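Local atomic coordinates of putative N-acetylneuraminate lyase ([Ruminococcus] gnavus ATCC 29149, PDB entry 6RB7), a protein that belongs to the dihydrodipicolinate synthetase family, whose members fold as eight-stranded parallel beta/alpha barrels, and is assembled from four copies of its chain. Residues 42-47 with 74-79; 61-66 with 299-304; 107-112 with 131-136; 119-124 with 156-161; 167-172 with 192-197. All coordinates share one frame; numbering follows the deposited sequence.

Interaction 1 of 5, residues 42-47 with 74-79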
# COMPACT_ATOMS: atom_id res chain seq x y z
N ILE A 42 -11.11 20.40 -20.31
CA ILE A 42 -9.72 20.63 -20.80
C ILE A 42 -9.08 19.27 -21.05
O ILE A 42 -8.49 18.64 -20.16
CB ILE A 42 -8.92 21.51 -19.83
CG1 ILE A 42 -9.58 22.88 -19.67
CG2 ILE A 42 -7.46 21.62 -20.28
CD1 ILE A 42 -8.86 23.82 -18.73
N PRO A 43 -9.23 18.71 -22.26
CA PRO A 43 -8.55 17.46 -22.56
C PRO A 43 -7.04 17.52 -22.41
O PRO A 43 -6.41 18.51 -22.76
CB PRO A 43 -8.87 17.23 -24.04
CG PRO A 43 -10.16 18.00 -24.27
CD PRO A 43 -9.98 19.24 -23.42
N ALA A 44 -6.44 16.43 -21.94
CA ALA A 44 -4.99 16.20 -22.10
C ALA A 44 -4.69 16.05 -23.59
O ALA A 44 -5.36 15.30 -24.31
CB ALA A 44 -4.54 14.99 -21.34
N PHE A 45 -3.71 16.78 -24.03
CA PHE A 45 -3.21 16.75 -25.41
C PHE A 45 -2.30 15.55 -25.60
O PHE A 45 -1.39 15.31 -24.79
CB PHE A 45 -2.45 18.04 -25.67
CG PHE A 45 -2.23 18.36 -27.14
CD1 PHE A 45 -3.21 19.02 -27.85
CD2 PHE A 45 -1.04 18.02 -27.75
CE1 PHE A 45 -3.00 19.31 -29.18
CE2 PHE A 45 -0.84 18.30 -29.09
CZ PHE A 45 -1.83 18.95 -29.81
N TYR A 46 -2.53 14.75 -26.64
CA TYR A 46 -1.73 13.54 -26.88
C TYR A 46 -0.40 13.88 -27.56
O TYR A 46 -0.24 14.92 -28.22
CB TYR A 46 -2.52 12.53 -27.72
CG TYR A 46 -3.86 12.19 -27.14
CD1 TYR A 46 -3.97 11.80 -25.82
CD2 TYR A 46 -5.03 12.36 -27.87
CE1 TYR A 46 -5.21 11.51 -25.26
CE2 TYR A 46 -6.26 12.05 -27.33
CZ TYR A 46 -6.36 11.65 -26.01
OH TYR A 46 -7.59 11.33 -25.46
N ALA A 47 0.56 12.97 -27.38
CA ALA A 47 1.83 12.98 -28.15
C ALA A 47 1.53 12.68 -29.61
O ALA A 47 0.93 11.65 -29.90
CB ALA A 47 2.84 12.04 -27.58
N GLY A 74 -10.08 24.22 -23.31
CA GLY A 74 -8.64 24.36 -23.37
C GLY A 74 -7.97 23.04 -23.60
O GLY A 74 -8.67 22.03 -23.79
N VAL A 75 -6.66 23.05 -23.56
CA VAL A 75 -5.86 21.82 -23.67
C VAL A 75 -4.78 21.82 -22.58
O VAL A 75 -4.24 22.91 -22.20
CB VAL A 75 -5.24 21.58 -25.04
CG1 VAL A 75 -6.29 21.20 -26.06
CG2 VAL A 75 -4.42 22.78 -25.53
N TYR A 76 -4.48 20.63 -22.09
CA TYR A 76 -3.46 20.37 -21.06
C TYR A 76 -2.33 19.67 -21.78
O TYR A 76 -2.45 18.52 -22.18
CB TYR A 76 -4.06 19.55 -19.91
CG TYR A 76 -3.05 19.08 -18.91
CD1 TYR A 76 -2.50 19.97 -18.00
CD2 TYR A 76 -2.73 17.76 -18.79
CE1 TYR A 76 -1.58 19.55 -17.04
CE2 TYR A 76 -1.79 17.32 -17.86
CZ TYR A 76 -1.21 18.22 -17.00
OH TYR A 76 -0.32 17.78 -16.09
N VAL A 77 -1.23 20.42 -22.02
CA VAL A 77 -0.19 19.99 -22.97
C VAL A 77 1.02 19.40 -22.24
O VAL A 77 1.47 19.98 -21.23
CB VAL A 77 0.20 21.19 -23.83
CG1 VAL A 77 1.24 20.78 -24.86
CG2 VAL A 77 -1.01 21.82 -24.48
N ASN A 78 1.57 18.31 -22.77
CA ASN A 78 2.80 17.68 -22.27
C ASN A 78 2.59 17.18 -20.83
O ASN A 78 3.55 17.17 -20.07
CB ASN A 78 4.03 18.60 -22.39
CG ASN A 78 4.44 18.85 -23.81
OD1 ASN A 78 4.36 17.94 -24.64
ND2 ASN A 78 4.85 20.08 -24.10
N GLY A 79 1.38 16.70 -20.53
CA GLY A 79 1.15 15.89 -19.33
C GLY A 79 1.62 14.46 -19.52
O GLY A 79 2.16 14.10 -20.58
O HOH W 1 0.95 16.90 -25.12
O HOH W 2 -1.02 16.12 -22.05
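The CG2 methyl of I42 lies over the peptide that joins V75 to Y76, with CG2 3.5 Å from V75 C, and reaches on to the CB of Y76. CG2 is the branch anti to the backbone N, while CG1 sits beside that N (chi1 -61°) and passes along G74. Further on, F45 turns toward 74-79: its CB packs on CG2 of V77, and its ring runs beside V75, both side chains pointing the same way, so that V75 CG1 meets the ring rim at F45 CD1 (4.2 Å). A44 CB likewise touches the edge of the Y76 ring at CD2. Between these contacts the backbones make a single bridge, A44 with Y76. Y76 N gives its hydrogen to P43 O (2.9 Å), and F45 N donates to Y76 O (2.8 Å) in an almost straight bond, 179° at the hydrogen. G74 O is buried with no hydrogen-bond partner in the model; across the contact the CA of I42 and the CD of P43 lie against it. Beyond the bridge, water takes over: one molecule links F45 O to N78 N, and a second joins F45 O, Y76 O and G79 N. Helix 57-70 covers the side of P43, F45 and V75, with F67 packing on all three. Two neighbouring parallel strands joined through an outer helix are the repeating beta-alpha-beta element of a TIM barrel.

Interaction 2 of 5, residues 61-66 with 299-304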
# COMPACT_ATOMS: atom_id res chain seq x y z
N GLN A 61 -0.27 20.32 -34.93
CA GLN A 61 -1.20 21.37 -35.39
C GLN A 61 -2.56 20.74 -35.70
O GLN A 61 -3.57 21.35 -35.35
CB GLN A 61 -0.58 22.11 -36.58
CG GLN A 61 0.63 22.90 -36.23
CD GLN A 61 1.18 23.65 -37.42
OE1 GLN A 61 0.46 23.85 -38.42
NE2 GLN A 61 2.46 23.98 -37.35
N GLY A 62 -2.57 19.55 -36.29
CA GLY A 62 -3.81 18.83 -36.62
C GLY A 62 -4.65 18.58 -35.37
O GLY A 62 -5.86 18.83 -35.35
N LEU A 63 -3.99 18.05 -34.33
CA LEU A 63 -4.74 17.74 -33.10
C LEU A 63 -5.21 19.03 -32.40
O LEU A 63 -6.32 19.04 -31.85
CB LEU A 63 -3.88 16.87 -32.18
CG LEU A 63 -4.61 16.37 -30.93
CD1 LEU A 63 -5.78 15.46 -31.27
CD2 LEU A 63 -3.64 15.66 -30.01
N THR A 64 -4.45 20.10 -32.49
CA THR A 64 -4.86 21.39 -31.87
C THR A 64 -6.12 21.90 -32.59
O THR A 64 -7.08 22.31 -31.94
CB THR A 64 -3.74 22.42 -31.91
OG1 THR A 64 -2.53 21.88 -31.38
CG2 THR A 64 -4.13 23.68 -31.20
N LYS A 65 -6.11 21.87 -33.92
CA LYS A 65 -7.28 22.37 -34.70
C LYS A 65 -8.49 21.50 -34.40
O LYS A 65 -9.64 22.03 -34.37
CB LYS A 65 -6.93 22.38 -36.18
CG LYS A 65 -5.88 23.41 -36.52
CD LYS A 65 -5.51 23.51 -37.99
CE LYS A 65 -4.87 22.23 -38.50
NZ LYS A 65 -4.53 22.32 -39.95
N TYR A 66 -8.29 20.20 -34.18
CA TYR A 66 -9.36 19.27 -33.77
C TYR A 66 -9.99 19.76 -32.47
O TYR A 66 -11.21 19.86 -32.38
CB TYR A 66 -8.80 17.87 -33.63
CG TYR A 66 -9.64 16.85 -32.89
CD1 TYR A 66 -10.67 16.17 -33.49
CD2 TYR A 66 -9.32 16.54 -31.57
CE1 TYR A 66 -11.40 15.19 -32.81
CE2 TYR A 66 -10.04 15.56 -30.88
CZ TYR A 66 -11.07 14.88 -31.51
OH TYR A 66 -11.77 13.93 -30.81
N GLU A 299 -11.85 10.16 -37.05
CA GLU A 299 -11.52 11.56 -37.42
C GLU A 299 -10.53 11.64 -38.56
O GLU A 299 -10.26 12.80 -38.98
CB GLU A 299 -11.02 12.35 -36.20
CG GLU A 299 -12.04 12.41 -35.11
CD GLU A 299 -13.22 13.33 -35.37
OE1 GLU A 299 -13.21 14.07 -36.42
OE2 GLU A 299 -14.11 13.34 -34.52
N GLY A 300 -9.92 10.54 -38.99
CA GLY A 300 -8.85 10.56 -39.99
C GLY A 300 -7.61 11.28 -39.50
O GLY A 300 -6.81 11.76 -40.31
N LEU A 301 -7.42 11.38 -38.18
CA LEU A 301 -6.20 12.02 -37.64
C LEU A 301 -5.09 10.98 -37.58
O LEU A 301 -5.34 9.83 -37.18
CB LEU A 301 -6.50 12.55 -36.24
CG LEU A 301 -7.35 13.81 -36.16
CD1 LEU A 301 -7.75 14.07 -34.70
CD2 LEU A 301 -6.60 15.02 -36.72
N GLU A 302 -3.87 11.39 -37.91
CA GLU A 302 -2.66 10.55 -37.88
C GLU A 302 -1.76 11.06 -36.75
O GLU A 302 -1.11 12.11 -36.95
CB GLU A 302 -1.93 10.62 -39.22
CG GLU A 302 -2.72 9.97 -40.33
CD GLU A 302 -2.58 8.46 -40.43
OE1 GLU A 302 -3.09 7.89 -41.42
OE2 GLU A 302 -1.99 7.84 -39.53
N LEU A 303 -1.78 10.39 -35.60
CA LEU A 303 -1.05 10.86 -34.39
C LEU A 303 0.19 10.01 -34.16
O LEU A 303 0.91 10.26 -33.18
CB LEU A 303 -1.92 10.79 -33.13
CG LEU A 303 -2.99 11.86 -32.95
CD1 LEU A 303 -4.19 11.54 -33.82
CD2 LEU A 303 -3.40 11.94 -31.48
N GLY A 304 0.41 8.99 -34.97
CA GLY A 304 1.55 8.09 -34.75
C GLY A 304 1.27 7.08 -33.65
O GLY A 304 0.12 6.87 -33.26
O HOH W 3 -13.60 12.18 -32.10
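L301 sets its CD1 methyl over one face of the Y66 ring, a CH-pi contact with CD1 4.0 Å from the ring centroid and 23° off the normal. The two side chains cross at about a right angle. E299 comes to the same ring from elsewhere, at its edge: E299 CD lies 3.7 Å from Y66 CE1, and the carboxylate plane is turned 69° from that of the ring. A bend at chi2 (-74°) folds the acid into this position. A water donates to both Y66 OH (2.8 Å) and E299 OE2 (2.7 Å), tying the polar ends together; OE2 also forms a salt bridge with K70, and the phenol is hydrogen-bonded with G245 O. One turn back on the helix, L63 crosses L301 roughly at right angles, CD1 of L63 being 4.2 Å from CD1 of L301, while its other methyl approaches CD2 of L303 in one of the two modelled positions of that residue. The other branch of L301, CD2, rests near G62 O. G300, with positive phi, turns the chain out of helix 287-299 just ahead of L301. The contact thus lays the segment leading to the C-terminal helix 317-335 against helix 57-70, an outer helix of the TIM barrel.

Interaction 3 of 5, residues 107-112 with 131-136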
# COMPACT_ATOMS: atom_id res chain seq x y z
N LEU A 107 -8.18 28.57 -27.21
CA LEU A 107 -8.06 27.54 -26.16
C LEU A 107 -7.36 28.14 -24.97
O LEU A 107 -6.31 28.78 -25.15
CB LEU A 107 -7.24 26.34 -26.66
CG LEU A 107 -7.89 25.52 -27.77
CD1 LEU A 107 -6.87 24.64 -28.42
CD2 LEU A 107 -9.05 24.69 -27.21
N THR A 108 -7.82 27.80 -23.77
CA THR A 108 -7.00 28.00 -22.57
C THR A 108 -5.87 26.97 -22.68
O THR A 108 -6.17 25.79 -22.94
CB THR A 108 -7.82 27.82 -21.30
OG1 THR A 108 -8.86 28.81 -21.29
CG2 THR A 108 -6.99 27.92 -20.04
N VAL A 109 -4.63 27.37 -22.49
CA VAL A 109 -3.50 26.44 -22.64
C VAL A 109 -2.81 26.30 -21.29
O VAL A 109 -2.30 27.32 -20.75
CB VAL A 109 -2.52 26.84 -23.75
CG1 VAL A 109 -1.34 25.89 -23.79
CG2 VAL A 109 -3.23 26.90 -25.09
N ILE A 110 -2.79 25.07 -20.77
CA ILE A 110 -2.04 24.74 -19.54
C ILE A 110 -0.89 23.85 -19.99
O ILE A 110 -1.15 22.79 -20.58
CB ILE A 110 -2.93 24.02 -18.53
CG1 ILE A 110 -4.18 24.82 -18.15
CG2 ILE A 110 -2.09 23.63 -17.31
CD1 ILE A 110 -5.16 24.05 -17.29
N ALA A 111 0.34 24.30 -19.79
CA ALA A 111 1.55 23.54 -20.19
C ALA A 111 2.16 22.86 -18.96
O ALA A 111 2.61 23.53 -18.05
CB ALA A 111 2.55 24.45 -20.84
N HIS A 112 2.06 21.54 -18.91
CA HIS A 112 2.75 20.73 -17.89
C HIS A 112 4.24 20.76 -18.19
O HIS A 112 4.63 20.34 -19.30
CB HIS A 112 2.19 19.32 -17.87
CG HIS A 112 2.90 18.50 -16.84
ND1 HIS A 112 3.81 17.53 -17.19
CD2 HIS A 112 2.91 18.58 -15.49
CE1 HIS A 112 4.29 16.99 -16.06
NE2 HIS A 112 3.80 17.66 -15.00
N LEU A 131 5.85 31.89 -24.60
CA LEU A 131 4.78 31.68 -25.60
C LEU A 131 3.43 32.19 -25.12
O LEU A 131 2.47 32.04 -25.88
CB LEU A 131 4.71 30.18 -25.93
CG LEU A 131 5.90 29.64 -26.72
CD1 LEU A 131 5.70 28.16 -26.95
CD2 LEU A 131 6.03 30.35 -28.07
N GLY A 132 3.31 32.65 -23.87
CA GLY A 132 2.07 33.24 -23.36
C GLY A 132 1.01 32.19 -23.06
O GLY A 132 -0.21 32.45 -23.24
N VAL A 133 1.42 31.06 -22.50
CA VAL A 133 0.42 30.07 -22.04
C VAL A 133 -0.38 30.71 -20.89
O VAL A 133 0.09 31.63 -20.20
CB VAL A 133 1.08 28.76 -21.58
CG1 VAL A 133 1.85 28.11 -22.70
CG2 VAL A 133 1.94 28.96 -20.35
N ASP A 134 -1.57 30.18 -20.62
CA ASP A 134 -2.41 30.64 -19.51
C ASP A 134 -1.82 30.18 -18.19
O ASP A 134 -1.79 30.99 -17.21
CB ASP A 134 -3.84 30.18 -19.70
CG ASP A 134 -4.44 30.82 -20.94
OD1 ASP A 134 -4.86 32.00 -20.84
OD2 ASP A 134 -4.38 30.18 -22.01
N ALA A 135 -1.38 28.93 -18.12
CA ALA A 135 -0.85 28.36 -16.89
C ALA A 135 0.24 27.36 -17.22
O ALA A 135 0.21 26.77 -18.32
CB ALA A 135 -1.97 27.71 -16.08
N ILE A 136 1.09 27.12 -16.25
CA ILE A 136 1.98 25.95 -16.23
C ILE A 136 1.52 25.03 -15.11
O ILE A 136 0.84 25.49 -14.18
CB ILE A 136 3.46 26.35 -16.08
CG1 ILE A 136 3.70 27.20 -14.83
CG2 ILE A 136 3.94 27.04 -17.36
CD1 ILE A 136 5.18 27.23 -14.44
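D134 reaches across to the backbone of 107-112 with one carboxylate oxygen: OD2 accepts the N-H of V109 at 2.9 Å, in a bond of 169° at the hydrogen. The donor meets OD2 on the anti side, 23° out of the carboxylate plane. A chi1 of -64° swings CG beside the residue's own N and lets the acid take the place that the carbonyl of V133 would fill if the regular parallel pairing ran on backward from A135. Its CB packs on T108 CG2, and OD1 forms a salt bridge with K37, so each carboxylate oxygen has a partner of its own; the positive charge would be expected to favour its ionised form. V109 answers with its carbonyl, which accepts two bonds in its own plane, from D134 N (3.0 Å, bent) and from A135 N (3.2 Å). Its side chain crosses V133 at about a right angle, with V109 CG1 4.0 Å from V133 CG1. Strands 108-112 and 135-138 are neighbours in the barrel sheet, the two parallel strands of a beta-alpha-beta unit whose helix, 118-130, ends in a Schellman motif at G132. A111 continues the pairing: its N donates to A135 O at 2.9 Å, and its O faces the CA of I136. The CB of A111 touches V133 CG1 at 4.2 Å, and both side chains also meet A128 of the connecting helix, joined there by I136. On the sheet face of I110 and A135 the contact is lighter, I110 CG1 against A135 CB. Y38 covers A135 and D134 from a nearby loop.

Interaction 4 of 5, residues 119-124 with 156-161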
# COMPACT_ATOMS: atom_id res chain seq x y z
N LYS A 119 16.17 21.71 -13.23
CA LYS A 119 16.64 22.69 -14.26
C LYS A 119 15.91 22.50 -15.59
O LYS A 119 15.57 23.52 -16.23
CB LYS A 119 18.15 22.60 -14.44
CG LYS A 119 18.70 21.30 -14.95
CD LYS A 119 20.21 21.48 -15.29
CE LYS A 119 20.83 20.20 -15.77
NZ LYS A 119 22.23 20.44 -16.17
N ASP A 120 15.59 21.26 -15.98
CA ASP A 120 14.83 21.01 -17.22
C ASP A 120 13.42 21.58 -17.03
O ASP A 120 12.85 22.15 -17.96
CB ASP A 120 14.71 19.53 -17.53
CG ASP A 120 15.96 18.85 -18.06
OD1 ASP A 120 16.98 19.56 -18.34
OD2 ASP A 120 15.88 17.61 -18.23
N SER A 121 12.85 21.41 -15.84
CA SER A 121 11.50 21.95 -15.53
C SER A 121 11.50 23.49 -15.64
O SER A 121 10.53 24.08 -16.15
CB SER A 121 11.08 21.51 -14.16
OG SER A 121 11.16 20.09 -13.99
N GLN A 122 12.53 24.15 -15.09
CA GLN A 122 12.65 25.62 -15.17
C GLN A 122 12.81 26.04 -16.63
O GLN A 122 12.19 27.07 -17.04
CB GLN A 122 13.86 26.06 -14.36
CG GLN A 122 13.68 25.94 -12.84
CD GLN A 122 14.99 26.18 -12.14
OE1 GLN A 122 15.98 25.49 -12.40
NE2 GLN A 122 15.01 27.13 -11.19
N GLU A 123 13.54 25.29 -17.43
CA GLU A 123 13.74 25.62 -18.87
C GLU A 123 12.39 25.57 -19.58
O GLU A 123 12.04 26.52 -20.35
CB GLU A 123 14.78 24.69 -19.49
CG GLU A 123 14.99 24.89 -20.94
CD GLU A 123 16.16 24.11 -21.56
OE1 GLU A 123 16.73 23.19 -20.89
OE2 GLU A 123 16.48 24.38 -22.77
N LEU A 124 11.57 24.53 -19.32
CA LEU A 124 10.27 24.46 -19.97
C LEU A 124 9.33 25.53 -19.44
O LEU A 124 8.52 26.02 -20.22
CB LEU A 124 9.70 23.04 -19.79
CG LEU A 124 10.37 21.98 -20.63
CD1 LEU A 124 9.81 20.62 -20.31
CD2 LEU A 124 10.27 22.26 -22.14
N ASN A 156 8.17 25.71 -6.41
CA ASN A 156 8.47 27.15 -6.32
C ASN A 156 9.58 27.52 -7.31
O ASN A 156 9.54 28.66 -7.84
CB ASN A 156 8.70 27.59 -4.89
CG ASN A 156 7.41 27.72 -4.11
OD1 ASN A 156 7.38 27.33 -2.91
ND2 ASN A 156 6.38 28.24 -4.73
N ALA A 157 10.56 26.66 -7.53
CA ALA A 157 11.65 26.93 -8.49
C ALA A 157 11.08 26.98 -9.89
O ALA A 157 11.44 27.86 -10.71
CB ALA A 157 12.76 25.92 -8.39
N ILE A 158 10.18 26.04 -10.20
CA ILE A 158 9.54 26.02 -11.53
C ILE A 158 8.70 27.30 -11.68
O ILE A 158 8.81 27.98 -12.72
CB ILE A 158 8.68 24.74 -11.66
CG1 ILE A 158 9.59 23.51 -11.66
CG2 ILE A 158 7.82 24.80 -12.91
CD1 ILE A 158 8.85 22.19 -11.51
N SER A 159 7.92 27.66 -10.67
CA SER A 159 7.06 28.85 -10.72
C SER A 159 7.94 30.11 -10.90
O SER A 159 7.53 31.01 -11.67
CB SER A 159 6.22 28.92 -9.49
OG SER A 159 5.43 30.13 -9.48
N ALA A 160 9.08 30.19 -10.23
CA ALA A 160 9.94 31.40 -10.29
C ALA A 160 10.52 31.56 -11.70
O ALA A 160 10.92 32.69 -12.04
CB ALA A 160 11.05 31.28 -9.27
N ALA A 161 10.61 30.50 -12.50
CA ALA A 161 11.12 30.56 -13.89
C ALA A 161 10.03 31.11 -14.83
O ALA A 161 10.37 31.46 -15.96
CB ALA A 161 11.62 29.21 -14.35
O HOH W 4 13.60 29.33 -10.68
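Helix 119-124 and helix 156-160 run in broadly the same direction, their axes 8.3 Å apart at closest and crossing at -31°, with Q122 and I158 the nearest pair of CA atoms. Q122 carries most of the contact. With CG beside the backbone N and anti to the carbonyl carbon (chi1 -72°), and the chain extended beyond it, its side chain passes along the carbonyl of A157, where Q122 CG stands 3.6 Å from A157 O. The amide nitrogen ends near the A157 methyl and does not bond the carbonyl directly; a water accepts from Q122 NE2 (2.7 Å) and donates to A157 O (2.6 Å). Within its own segment that carbonyl receives a weak bond from A161 N, and the water gives it another hydrogen. These are two successive outer helices of the TIM barrel, following strands 108-112 and 135-138, and on the side of the contact toward the barrel strands the packing is through carbon atoms. There S121 presents its CB to the end of I158, 3.5 Å from I158 CD1 and equally near CG1. The hydroxyl of S121 is taken up within its own helix region, hydrogen-bonded with N117 O and C115 N, so it is the methylene that does the packing. I158 also rests on A125, V113 and F167, the last on a barrel strand. A161 turns its methyl onto 119-124: A161 CB lies 3.5 Å from Q122 O and 3.9 Å from Q122 CB, with A125 and R126 as further neighbours. Near the N-terminal end of helix 118-130, K119 packs on R307 of a second subunit.

Interaction 5 of 5, residues 167-172 with 192-197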
# COMPACT_ATOMS: atom_id res chain seq x y z
N PHE A 167 -0.06 28.88 -11.94
CA PHE A 167 0.61 27.60 -11.63
C PHE A 167 -0.43 26.63 -11.07
O PHE A 167 -1.13 26.92 -10.07
CB PHE A 167 1.74 27.79 -10.63
CG PHE A 167 2.60 26.58 -10.40
CD1 PHE A 167 2.21 25.57 -9.55
CD2 PHE A 167 3.83 26.49 -11.02
CE1 PHE A 167 3.03 24.47 -9.34
CE2 PHE A 167 4.65 25.38 -10.83
CZ PHE A 167 4.25 24.38 -9.98
N VAL A 168 -0.47 25.44 -11.65
CA VAL A 168 -1.34 24.30 -11.23
C VAL A 168 -0.50 23.16 -10.69
O VAL A 168 0.36 22.63 -11.41
CB VAL A 168 -2.22 23.81 -12.38
CG1 VAL A 168 -3.10 22.66 -11.95
CG2 VAL A 168 -3.08 24.94 -12.96
N ILE A 169 -0.78 22.73 -9.45
CA ILE A 169 -0.15 21.52 -8.89
C ILE A 169 -0.90 20.31 -9.42
O ILE A 169 -2.14 20.33 -9.35
CB ILE A 169 -0.26 21.56 -7.36
CG1 ILE A 169 0.49 22.77 -6.79
CG2 ILE A 169 0.18 20.24 -6.75
CD1 ILE A 169 0.03 23.10 -5.38
N TYR A 170 -0.20 19.29 -9.90
CA TYR A 170 -0.85 18.05 -10.36
C TYR A 170 -0.63 16.99 -9.29
O TYR A 170 0.51 16.51 -9.11
CB TYR A 170 -0.36 17.66 -11.74
CG TYR A 170 -1.27 16.68 -12.44
CD1 TYR A 170 -1.40 15.40 -12.00
CD2 TYR A 170 -2.04 17.07 -13.54
CE1 TYR A 170 -2.21 14.48 -12.65
CE2 TYR A 170 -2.92 16.18 -14.15
CZ TYR A 170 -3.03 14.90 -13.68
OH TYR A 170 -3.86 13.98 -14.28
N ASN A 171 -1.72 16.59 -8.60
CA ASN A 171 -1.67 15.59 -7.52
C ASN A 171 -1.96 14.21 -8.10
O ASN A 171 -3.06 14.00 -8.59
CB ASN A 171 -2.62 15.95 -6.39
CG ASN A 171 -2.51 15.04 -5.20
OD1 ASN A 171 -1.39 14.73 -4.79
ND2 ASN A 171 -3.65 14.59 -4.66
N ILE A 172 -0.99 13.32 -8.08
CA ILE A 172 -1.15 11.95 -8.64
C ILE A 172 -0.33 10.98 -7.79
O ILE A 172 0.67 10.43 -8.23
CB ILE A 172 -0.84 11.95 -10.15
CG1 ILE A 172 -1.10 10.57 -10.76
CG2 ILE A 172 0.55 12.50 -10.44
CD1 ILE A 172 -1.59 10.63 -12.18
N PRO A 192 1.57 33.35 -4.77
CA PRO A 192 0.33 33.92 -5.31
C PRO A 192 0.02 33.41 -6.72
O PRO A 192 -1.10 33.55 -7.13
CB PRO A 192 0.61 35.44 -5.33
CG PRO A 192 2.07 35.55 -5.40
CD PRO A 192 2.62 34.38 -4.59
N ASN A 193 1.00 32.86 -7.42
CA ASN A 193 0.77 32.32 -8.78
C ASN A 193 0.01 31.00 -8.74
O ASN A 193 -0.57 30.63 -9.75
CB ASN A 193 2.07 32.13 -9.57
CG ASN A 193 2.68 33.47 -9.92
OD1 ASN A 193 2.24 34.51 -9.43
ND2 ASN A 193 3.75 33.46 -10.68
N VAL A 194 0.02 30.30 -7.62
CA VAL A 194 -0.72 29.00 -7.51
C VAL A 194 -2.21 29.30 -7.62
O VAL A 194 -2.74 30.04 -6.79
CB VAL A 194 -0.36 28.24 -6.24
CG1 VAL A 194 -1.24 27.01 -6.07
CG2 VAL A 194 1.12 27.81 -6.27
N ILE A 195 -2.88 28.68 -8.59
CA ILE A 195 -4.32 28.85 -8.84
C ILE A 195 -5.09 27.62 -8.41
O ILE A 195 -6.32 27.71 -8.38
CB ILE A 195 -4.64 29.22 -10.30
CG1 ILE A 195 -4.23 28.13 -11.30
CG2 ILE A 195 -4.06 30.57 -10.66
CD1 ILE A 195 -4.92 28.25 -12.64
N GLY A 196 -4.41 26.52 -8.07
CA GLY A 196 -5.16 25.32 -7.67
C GLY A 196 -4.48 24.04 -8.06
O GLY A 196 -3.26 24.00 -8.14
N VAL A 197 -5.28 23.00 -8.14
CA VAL A 197 -4.81 21.59 -8.09
C VAL A 197 -5.56 20.81 -9.16
O VAL A 197 -6.79 20.84 -9.15
CB VAL A 197 -5.04 20.92 -6.73
CG1 VAL A 197 -4.50 19.52 -6.71
CG2 VAL A 197 -4.47 21.76 -5.60
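V194 offers one methyl to each of two residues on the same face of the sheet: its CG2 meets F167 at CD1 (4.1 Å), and its CG1 meets the CD1 of I169 (4.2 Å). M188 of helix 182-188 covers I169 and V194 here, while the F167 ring, with CG anti to the backbone N (chi1 -172°), leans toward I158 and S159 of helix 148-160. V168, on the other face of the strand, packs its CG2 against CG1 of I195 at 3.8 Å. I195 CG1 lies between its own N and carbonyl carbon (chi1 62°), a placement that also brings it close to F167 O. Farther along, V197 CG1 touches the CB of N171, and the V197 side chain also packs on L180 and F185. Outside this packing the backbones pair in parallel. I195 N donates to F167 O at 2.9 Å, and I169 N to G196 O at 3.1 Å. F167 is bridged with V194 but I169 with V197, so the second strand carries one residue more, a beta bulge at I195 and G196; the backbone angles of G196 are ones that by themselves call for glycine. At the strand entrance F167 N reaches N193 O (2.8 Å), a bent bond whose donor stands 42° out of the carbonyl plane. The side-chain amides look elsewhere, N193 ND2 to P163 O and N171 ND2 to N199 OD1. Polar pairing across the contact is thus left to the backbone, while aliphatic side chains and the F167 ring pack on the faces of the sheet.

From the N terminus, interaction 1 closes the first loop, bringing the opening strand of the barrel back beside 74-77 around helix 57-70. Interaction 2 starts within that loop, on the same helix, so the two cross; its own loop runs on to 299-304 and encloses interactions 3, 4 and 5. Interaction 3 pairs the next two strands, and 108-112 also bonds to 74-77. Interaction 4 begins on the helix inside that loop and crosses it. Interaction 5 follows in series, closing the loop that holds helices 173-176 and 182-188, with 167-171 also bonded to 135-138. Interactions 1, 3 and 5 thus share the barrel sheet, while 4 joins two outer helices and 2 lays a loop against one.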